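Local coordinates for protein arginine--tRNA ligase (PDB 3FNR) that catalyses the ATP-dependent attachment of L-arginine to its cognate tRNA, releasing AMP and diphosphate, at residues A[20-25]-A[381-386]; A[88-93]-A[113-118]; A[361-366]-A[424-429]. The protein carries 1 engineered substitution. One frame throughout, in Å; residues are numbered along the deposited sequence.

Contact 1 (A[20-25]-A[381-386]). With SO4 (sulfate ion), chain B.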
loop_
_atom_site.group_PDB
_atom_site.type_symbol
_atom_site.label_atom_id
_atom_site.label_comp_id
_atom_site.label_asym_id
_atom_site.label_seq_id
_atom_site.Cartn_x
_atom_site.Cartn_y
_atom_site.Cartn_z
ATOM N N ASN A 20 13.464 -16.425 -11.803
ATOM C CA ASN A 20 12.872 -15.087 -11.813
ATOM C C ASN A 20 11.524 -14.991 -12.544
ATOM O O ASN A 20 10.761 -14.052 -12.323
ATOM C CB ASN A 20 13.861 -14.060 -12.370
ATOM C CG ASN A 20 14.997 -13.737 -11.397
ATOM O OD1 ASN A 20 16.006 -13.153 -11.791
ATOM N ND2 ASN A 20 14.835 -14.104 -10.126
ATOM N N ASP A 21 11.230 -15.972 -13.394
ATOM C CA ASP A 21 9.984 -15.990 -14.152
ATOM C C ASP A 21 8.900 -16.890 -13.548
ATOM O O ASP A 21 7.793 -16.973 -14.088
ATOM C CB ASP A 21 10.261 -16.385 -15.602
ATOM C CG ASP A 21 11.175 -15.395 -16.315
ATOM O OD1 ASP A 21 11.682 -15.746 -17.405
ATOM O OD2 ASP A 21 11.390 -14.273 -15.791
ATOM N N PHE A 22 9.230 -17.554 -12.437
ATOM C CA PHE A 22 8.317 -18.464 -11.738
ATOM C C PHE A 22 7.077 -17.714 -11.268
ATOM O O PHE A 22 7.188 -16.714 -10.541
ATOM C CB PHE A 22 9.032 -19.122 -10.551
ATOM C CG PHE A 22 8.145 -19.991 -9.679
ATOM C CD1 PHE A 22 7.482 -21.100 -10.206
ATOM C CD2 PHE A 22 8.009 -19.717 -8.320
ATOM C CE1 PHE A 22 6.683 -21.908 -9.401
ATOM C CE2 PHE A 22 7.220 -20.522 -7.501
ATOM C CZ PHE A 22 6.553 -21.621 -8.043
ATOM N N THR A 23 5.925 -18.217 -11.718
ATOM C CA THR A 23 4.566 -17.694 -11.465
ATOM C C THR A 23 4.196 -16.374 -12.164
ATOM O O THR A 23 3.060 -15.901 -12.032
ATOM C CB THR A 23 4.178 -17.648 -9.958
ATOM O OG1 THR A 23 4.960 -16.658 -9.278
ATOM C CG2 THR A 23 4.374 -19.008 -9.297
ATOM N N LYS A 24 5.140 -15.794 -12.903
ATOM C CA LYS A 24 4.872 -14.608 -13.711
ATOM C C LYS A 24 3.873 -14.918 -14.821
ATOM O O LYS A 24 3.949 -15.969 -15.465
ATOM C CB LYS A 24 6.168 -14.039 -14.308
ATOM C CG LYS A 24 6.964 -13.195 -13.318
ATOM C CD LYS A 24 8.027 -12.360 -13.971
ATOM C CE LYS A 24 8.698 -11.465 -12.936
ATOM N NZ LYS A 24 10.049 -11.038 -13.383
ATOM N N GLY A 25 2.924 -14.013 -15.021
ATOM C CA GLY A 25 1.939 -14.168 -16.087
ATOM C C GLY A 25 2.394 -13.501 -17.372
ATOM O O GLY A 25 3.241 -12.600 -17.349
ATOM N N LEU A 381 4.259 -25.525 -6.025
ATOM C CA LEU A 381 3.885 -25.171 -7.395
ATOM C C LEU A 381 2.536 -24.454 -7.509
ATOM O O LEU A 381 2.288 -23.754 -8.489
ATOM C CB LEU A 381 3.915 -26.411 -8.296
ATOM C CG LEU A 381 5.310 -27.017 -8.467
ATOM C CD1 LEU A 381 5.221 -28.401 -9.080
ATOM C CD2 LEU A 381 6.203 -26.107 -9.311
ATOM N N ASN A 382 1.692 -24.616 -6.491
ATOM C CA ASN A 382 0.356 -24.023 -6.443
ATOM C C ASN A 382 0.343 -22.494 -6.262
ATOM O O ASN A 382 -0.728 -21.892 -6.286
ATOM C CB ASN A 382 -0.446 -24.666 -5.309
ATOM C CG ASN A 382 -1.945 -24.362 -5.384
ATOM O OD1 ASN A 382 -2.563 -23.972 -4.386
ATOM N ND2 ASN A 382 -2.527 -24.528 -6.564
ATOM N N LEU A 383 1.515 -21.879 -6.067
ATOM C CA LEU A 383 1.619 -20.421 -5.886
ATOM C C LEU A 383 0.968 -19.643 -7.032
ATOM O O LEU A 383 0.223 -18.705 -6.779
ATOM C CB LEU A 383 3.079 -19.978 -5.690
ATOM C CG LEU A 383 3.369 -18.481 -5.484
ATOM C CD1 LEU A 383 2.631 -17.904 -4.293
ATOM C CD2 LEU A 383 4.854 -18.222 -5.354
ATOM N N LYS A 384 1.221 -20.066 -8.270
ATOM C CA LYS A 384 0.641 -19.447 -9.471
ATOM C C LYS A 384 -0.874 -19.289 -9.384
ATOM O O LYS A 384 -1.392 -18.194 -9.593
ATOM C CB LYS A 384 0.996 -20.275 -10.708
ATOM C CG LYS A 384 0.855 -19.524 -12.034
ATOM C CD LYS A 384 0.718 -20.497 -13.199
ATOM C CE LYS A 384 1.348 -19.959 -14.481
ATOM N NZ LYS A 384 1.006 -18.540 -14.812
ATOM N N ALA A 385 -1.564 -20.383 -9.053
ATOM C CA ALA A 385 -3.016 -20.388 -8.876
ATOM C C ALA A 385 -3.448 -19.419 -7.779
ATOM O O ALA A 385 -4.386 -18.657 -7.962
ATOM C CB ALA A 385 -3.508 -21.805 -8.547
ATOM N N VAL A 386 -2.751 -19.462 -6.648
ATOM C CA VAL A 386 -3.052 -18.597 -5.511
ATOM C C VAL A 386 -2.948 -17.119 -5.893
ATOM O O VAL A 386 -3.871 -16.357 -5.610
ATOM C CB VAL A 386 -2.145 -18.919 -4.299
ATOM C CG1 VAL A 386 -2.386 -17.928 -3.164
ATOM C CG2 VAL A 386 -2.409 -20.354 -3.811
HETATM S S SO4 B . -0.881 -16.715 -17.759
HETATM O O1 SO4 B . -1.665 -17.326 -18.835
HETATM O O2 SO4 B . -0.136 -15.596 -18.314
HETATM O O3 SO4 B . -1.793 -16.244 -16.720
HETATM O O4 SO4 B . 0.055 -17.672 -17.184
HETATM O O HOH W 1 0.608 -16.219 -13.532
#
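T23 meets K384 in an unusual posture: a beta-branched residue sits at the third position of the type II turn D21-K24, with a positive phi of 71°, a place more often given to glycine or asparagine. Its methyl is wedged between two partners. CG2 touches the backbone N of K384 at 3.5 Å, and on its own side of the contact it rests over the centre of the F22 ring, 3.5 Å above the plane. F22 CG is anti to the backbone N (chi1 175°), and the ring beyond it lies against the leucines of 381-386. F22 CE2 comes within 3.9 Å of L383 CD2, and F22 CE1 lies 4.2 Å from L381 CD2. L437, S438 and T441 of helix 425-445 and A15 of helix 5-17 also pack against the ring.

The hydroxyl of T23 takes no part in the contact with K384. T23 OG1 donates a 2.6 Å bond to F22 O, strongly bent at the acceptor (C=O...donor angle 103°), and is also hydrogen-bonded to H65 NE2, at the end of helix 50-65, which helps fix the branch that aims the methyl at the helix.

No direct hydrogen bond joins the segments; polar linkage falls to the edge of the contact. K384 curls at its far end, where NZ donates to a water at 2.7 Å that in turn donates to T23 O at 2.9 Å. K384 NZ also donates to O4 of a sulfate at 2.7 Å; the ion, probably from the crystallisation liquor, is held as well by E26 N and K28 NZ. A buried apolar wedge with a hydrated, charged margin thus joins the class I catalytic domain to the all-helical DALR anticodon-binding domain, through a type II turn packed on the helical residues L383 and K384.

Contact 2 (A[88-93]-A[113-118])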
loop_
_atom_site.group_PDB
_atom_site.type_symbol
_atom_site.label_atom_id
_atom_site.label_comp_id
_atom_site.label_asym_id
_atom_site.label_seq_id
_atom_site.Cartn_x
_atom_site.Cartn_y
_atom_site.Cartn_z
ATOM N N LEU A 88 1.390 28.608 8.560
ATOM C CA LEU A 88 1.048 29.304 9.797
ATOM C C LEU A 88 1.696 28.659 11.015
ATOM O O LEU A 88 2.282 29.350 11.850
ATOM C CB LEU A 88 -0.472 29.338 9.987
ATOM C CG LEU A 88 -1.014 30.105 11.198
ATOM C CD1 LEU A 88 -0.833 31.610 11.026
ATOM C CD2 LEU A 88 -2.474 29.772 11.435
ATOM N N SER A 89 1.594 27.333 11.094
ATOM C CA SER A 89 2.076 26.557 12.235
ATOM C C SER A 89 3.590 26.610 12.401
ATOM O O SER A 89 4.082 26.664 13.527
ATOM C CB SER A 89 1.610 25.105 12.123
ATOM O OG SER A 89 0.193 25.037 12.040
ATOM N N ILE A 90 4.314 26.593 11.283
ATOM C CA ILE A 90 5.784 26.703 11.278
ATOM C C ILE A 90 6.242 28.067 11.775
ATOM O O ILE A 90 7.174 28.157 12.584
ATOM C CB ILE A 90 6.371 26.444 9.873
ATOM C CG1 ILE A 90 6.165 24.983 9.490
ATOM C CG2 ILE A 90 7.881 26.773 9.800
ATOM C CD1 ILE A 90 6.261 24.763 8.026
ATOM N N LEU A 91 5.577 29.113 11.284
ATOM C CA LEU A 91 5.798 30.490 11.734
ATOM C C LEU A 91 5.647 30.618 13.254
ATOM O O LEU A 91 6.491 31.225 13.921
ATOM C CB LEU A 91 4.821 31.443 11.031
ATOM C CG LEU A 91 4.801 32.896 11.524
ATOM C CD1 LEU A 91 5.924 33.676 10.879
ATOM C CD2 LEU A 91 3.460 33.561 11.258
ATOM N N LEU A 92 4.579 30.019 13.779
ATOM C CA LEU A 92 4.245 30.089 15.196
ATOM C C LEU A 92 5.264 29.370 16.082
ATOM O O LEU A 92 5.603 29.856 17.164
ATOM C CB LEU A 92 2.832 29.545 15.433
ATOM C CG LEU A 92 1.641 30.515 15.483
ATOM C CD1 LEU A 92 1.660 31.586 14.390
ATOM C CD2 LEU A 92 0.332 29.738 15.437
ATOM N N SER A 93 5.764 28.229 15.611
ATOM C CA SER A 93 6.773 27.486 16.362
ATOM C C SER A 93 8.180 28.078 16.216
ATOM O O SER A 93 9.044 27.821 17.056
ATOM C CB SER A 93 6.756 25.995 16.009
ATOM O OG SER A 93 7.403 25.753 14.780
ATOM N N GLU A 113 7.059 17.073 17.077
ATOM C CA GLU A 113 8.497 17.037 16.850
ATOM C C GLU A 113 8.845 17.431 15.411
ATOM O O GLU A 113 9.847 18.112 15.180
ATOM C CB GLU A 113 9.047 15.646 17.175
ATOM C CG GLU A 113 10.564 15.579 17.359
ATOM C CD GLU A 113 11.077 14.162 17.607
ATOM O OE1 GLU A 113 10.279 13.289 18.024
ATOM O OE2 GLU A 113 12.287 13.921 17.389
ATOM N N TYR A 114 8.007 17.025 14.455
ATOM C CA TYR A 114 8.245 17.334 13.043
ATOM C C TYR A 114 8.083 18.823 12.733
ATOM O O TYR A 114 8.766 19.347 11.855
ATOM C CB TYR A 114 7.361 16.476 12.119
ATOM C CG TYR A 114 5.965 17.022 11.866
ATOM C CD1 TYR A 114 4.946 16.846 12.801
ATOM C CD2 TYR A 114 5.670 17.715 10.690
ATOM C CE1 TYR A 114 3.662 17.343 12.568
ATOM C CE2 TYR A 114 4.394 18.217 10.447
ATOM C CZ TYR A 114 3.395 18.028 11.388
ATOM O OH TYR A 114 2.134 18.523 11.156
ATOM N N ILE A 115 7.183 19.487 13.456
ATOM C CA ILE A 115 6.922 20.905 13.242
ATOM C C ILE A 115 8.075 21.773 13.764
ATOM O O ILE A 115 8.395 22.802 13.162
ATOM C CB ILE A 115 5.513 21.348 13.786
ATOM C CG1 ILE A 115 4.832 22.307 12.808
ATOM C CG2 ILE A 115 5.578 21.983 15.173
ATOM C CD1 ILE A 115 4.145 21.618 11.642
ATOM N N VAL A 116 8.718 21.334 14.848
ATOM C CA VAL A 116 9.826 22.092 15.420
ATOM C C VAL A 116 11.136 21.866 14.653
ATOM O O VAL A 116 11.957 22.776 14.569
ATOM C CB VAL A 116 9.981 21.912 16.974
ATOM C CG1 VAL A 116 8.670 22.221 17.692
ATOM C CG2 VAL A 116 10.488 20.526 17.351
ATOM N N ASP A 117 11.310 20.670 14.079
ATOM C CA ASP A 117 12.485 20.356 13.243
ATOM C C ASP A 117 12.467 21.158 11.942
ATOM O O ASP A 117 13.498 21.659 11.481
ATOM C CB ASP A 117 12.545 18.858 12.910
ATOM C CG ASP A 117 12.715 17.977 14.141
ATOM O OD1 ASP A 117 12.560 16.744 14.000
ATOM O OD2 ASP A 117 12.981 18.504 15.247
ATOM N N LEU A 118 11.272 21.265 11.370
ATOM C CA LEU A 118 11.029 21.976 10.130
ATOM C C LEU A 118 11.160 23.486 10.334
ATOM O O LEU A 118 11.646 24.189 9.449
ATOM C CB LEU A 118 9.633 21.615 9.620
ATOM C CG LEU A 118 9.161 21.930 8.206
ATOM C CD1 LEU A 118 10.115 21.390 7.151
ATOM C CD2 LEU A 118 7.775 21.344 8.036
#
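I90 and L118 meet through their branch ends, I90 CD1 lying 3.7 Å from L118 CD2 where the two side chains cross. This is helix-helix packing inside a helical insertion between two parallel strands, 69-76 and 165-167, of the class I Rossmann-type catalytic domain. The local axes approach to 8.9 Å at a signed crossing angle of -73°, and this steep angle limits the contact to a few residues. I115 also packs here, its CG1 4.3 Å from S89 CB and 4.5 Å from I90 CG1. S93 brings only a small side chain to the interface, and its OG comes 3.5 Å from I115 O without bonding to it. That hydroxyl is instead turned back into its own helix, donating to I90 O at 3.3 Å.

Further out, I90 also touches A122 of helix 113-126 and A143 of helix 136-157. L118 packs on K146 and M147 of that last helix, which adds a third helix to the cluster. S89 OG is hydrogen-bonded to L85 O and to Y110 N, tying helix 80-98 to the connection before helix 113-126. Beside I115, the neighbouring Y114 reaches the 'HIGH' region, where Y114 OH is hydrogen-bonded to T42 O.

Contact 3 (A[361-366]-A[424-429])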
loop_
_atom_site.group_PDB
_atom_site.type_symbol
_atom_site.label_atom_id
_atom_site.label_comp_id
_atom_site.label_asym_id
_atom_site.label_seq_id
_atom_site.Cartn_x
_atom_site.Cartn_y
_atom_site.Cartn_z
ATOM N N VAL A 361 21.383 -30.472 -7.856
ATOM C CA VAL A 361 20.287 -31.371 -7.481
ATOM C C VAL A 361 19.151 -31.344 -8.498
ATOM O O VAL A 361 18.154 -32.049 -8.342
ATOM C CB VAL A 361 19.736 -31.046 -6.066
ATOM C CG1 VAL A 361 20.862 -31.024 -5.043
ATOM C CG2 VAL A 361 18.990 -29.711 -6.057
ATOM N N MET A 362 19.328 -30.525 -9.532
ATOM C CA MET A 362 18.368 -30.327 -10.620
ATOM C C MET A 362 18.004 -31.620 -11.350
ATOM O O MET A 362 16.838 -31.844 -11.696
ATOM C CB MET A 362 18.961 -29.330 -11.623
ATOM C CG MET A 362 17.994 -28.829 -12.678
ATOM S SD MET A 362 16.887 -27.576 -12.033
ATOM C CE MET A 362 17.922 -26.116 -12.156
ATOM N N LYS A 363 19.015 -32.461 -11.560
ATOM C CA LYS A 363 18.897 -33.748 -12.257
ATOM C C LYS A 363 18.032 -34.799 -11.558
ATOM O O LYS A 363 17.690 -35.813 -12.166
ATOM C CB LYS A 363 20.295 -34.331 -12.523
ATOM C CG LYS A 363 21.365 -33.959 -11.474
ATOM C CD LYS A 363 21.391 -34.900 -10.264
ATOM C CE LYS A 363 22.570 -35.875 -10.310
ATOM N NZ LYS A 363 22.336 -37.044 -11.207
ATOM N N ALA A 364 17.700 -34.571 -10.289
ATOM C CA ALA A 364 16.813 -35.466 -9.545
ATOM C C ALA A 364 15.406 -35.429 -10.132
ATOM O O ALA A 364 14.987 -34.402 -10.659
ATOM C CB ALA A 364 16.791 -35.086 -8.097
ATOM N N ASP A 365 14.687 -36.548 -10.053
ATOM C CA ASP A 365 13.386 -36.646 -10.709
ATOM C C ASP A 365 12.188 -36.625 -9.759
ATOM O O ASP A 365 11.040 -36.638 -10.212
ATOM C CB ASP A 365 13.329 -37.869 -11.629
ATOM C CG ASP A 365 13.669 -39.170 -10.912
ATOM O OD1 ASP A 365 13.381 -39.311 -9.701
ATOM O OD2 ASP A 365 14.223 -40.067 -11.581
ATOM N N LEU A 366 12.466 -36.624 -8.453
ATOM C CA LEU A 366 11.439 -36.505 -7.395
ATOM C C LEU A 366 10.566 -37.755 -7.214
ATOM O O LEU A 366 9.596 -37.738 -6.456
ATOM C CB LEU A 366 10.565 -35.257 -7.613
ATOM C CG LEU A 366 10.954 -33.893 -7.027
ATOM C CD1 LEU A 366 12.414 -33.760 -6.682
ATOM C CD2 LEU A 366 10.529 -32.773 -7.957
ATOM N N ASN A 424 18.255 -40.417 -0.990
ATOM C CA ASN A 424 17.446 -39.540 -1.824
ATOM C C ASN A 424 17.636 -38.077 -1.435
ATOM O O ASN A 424 16.701 -37.267 -1.461
ATOM C CB ASN A 424 15.981 -39.965 -1.775
ATOM C CG ASN A 424 15.756 -41.358 -2.359
ATOM O OD1 ASN A 424 16.176 -41.658 -3.478
ATOM N ND2 ASN A 424 15.067 -42.202 -1.608
ATOM N N GLU A 425 18.880 -37.754 -1.091
ATOM C CA GLU A 425 19.282 -36.413 -0.690
ATOM C C GLU A 425 18.910 -35.392 -1.758
ATOM O O GLU A 425 18.270 -34.384 -1.457
ATOM C CB GLU A 425 20.789 -36.390 -0.412
ATOM C CG GLU A 425 21.339 -35.064 0.076
ATOM C CD GLU A 425 22.842 -35.097 0.286
ATOM O OE1 GLU A 425 23.556 -34.353 -0.418
ATOM O OE2 GLU A 425 23.311 -35.871 1.149
ATOM N N ASN A 426 19.287 -35.682 -3.002
ATOM C CA ASN A 426 19.024 -34.797 -4.130
ATOM C C ASN A 426 17.544 -34.511 -4.386
ATOM O O ASN A 426 17.184 -33.374 -4.688
ATOM C CB ASN A 426 19.703 -35.330 -5.390
ATOM C CG ASN A 426 21.212 -35.258 -5.304
ATOM O OD1 ASN A 426 21.762 -34.757 -4.322
ATOM N ND2 ASN A 426 21.892 -35.758 -6.329
ATOM N N ASP A 427 16.710 -35.543 -4.255
ATOM C CA ASP A 427 15.251 -35.426 -4.371
ATOM C C ASP A 427 14.695 -34.464 -3.334
ATOM O O ASP A 427 13.899 -33.573 -3.656
ATOM C CB ASP A 427 14.584 -36.794 -4.187
ATOM C CG ASP A 427 14.367 -37.537 -5.499
ATOM O OD1 ASP A 427 14.763 -37.035 -6.569
ATOM O OD2 ASP A 427 13.773 -38.634 -5.463
ATOM N N LEU A 428 15.129 -34.646 -2.092
ATOM C CA LEU A 428 14.691 -33.807 -0.979
ATOM C C LEU A 428 15.204 -32.375 -1.107
ATOM O O LEU A 428 14.453 -31.430 -0.901
ATOM C CB LEU A 428 15.114 -34.422 0.353
ATOM C CG LEU A 428 14.483 -35.784 0.665
ATOM C CD1 LEU A 428 15.195 -36.452 1.839
ATOM C CD2 LEU A 428 13.003 -35.636 0.953
ATOM N N LEU A 429 16.476 -32.223 -1.458
ATOM C CA LEU A 429 17.045 -30.905 -1.712
ATOM C C LEU A 429 16.319 -30.161 -2.836
ATOM O O LEU A 429 16.010 -28.979 -2.684
ATOM C CB LEU A 429 18.542 -31.003 -2.005
ATOM C CG LEU A 429 19.433 -31.353 -0.809
ATOM C CD1 LEU A 429 20.878 -31.527 -1.259
ATOM C CD2 LEU A 429 19.331 -30.310 0.304
HETATM O O HOH W 2 13.940 -40.663 -7.384
#
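D427 accepts a hydrogen bond from the backbone of L366 while the methylenes of K363 pass loosely by the N426 amide, so one short interface holds both a tight and a slack region. On the tight side, L366 N donates to D427 OD1 at 3.0 Å with an N-H...O angle of 146°, approaching from 53° out of the carboxylate plane. A364 CB presses on the same oxygen at 3.2 Å, and L366 CD1 lies 3.4 Å from D427 O. At the other end of the loop segment, V361 CG1 packs 3.8 Å from L429 CD1, the two side chains crossing at about a right angle. The loop, with its type I turn V361-A364, is thus held at both ends against the first turn of helix 425-445, within the DALR helical domain.

The slack side is polar. K363 CE stays 4.0 Å from N426 ND2, while N426 OD1 is hydrogen-bonded to K356 NZ. D365 OD1 and D427 OD1 stand 4.1 Å apart, and one water donates to D365 OD1 and to D427 OD2, at 2.7 Å to the former. Q367 N bonds to D365 OD1 and S368 OG to D427 OD2. With these donors around them, both aspartates are probably ionised, their mutual repulsion eased by the water and the surrounding N-H and hydroxyl groups.

How the contacts relate
Contacts 1 and 3 are neighbours, with centres 21 Å apart and nearest atoms about 7 Å apart, and their segments alternate along the chain. Helix 425-445 joins them: in contact 3 the loop 361-366 packs on its first turn, and F22 of contact 1 reaches L437, S438 and T441 further along. Helix 5-17 also serves both, touching F22 and L381 in contact 1 and M362, D365 and L366 in contact 3. Contact 2 is remote, its centre 49 Å from that of contact 1 and 63 Å from that of contact 3, across the chain's centre. It lies near the 'HIGH' motif, to which Y114, next to I115, is hydrogen-bonded, whereas the sulfate belongs to contact 1.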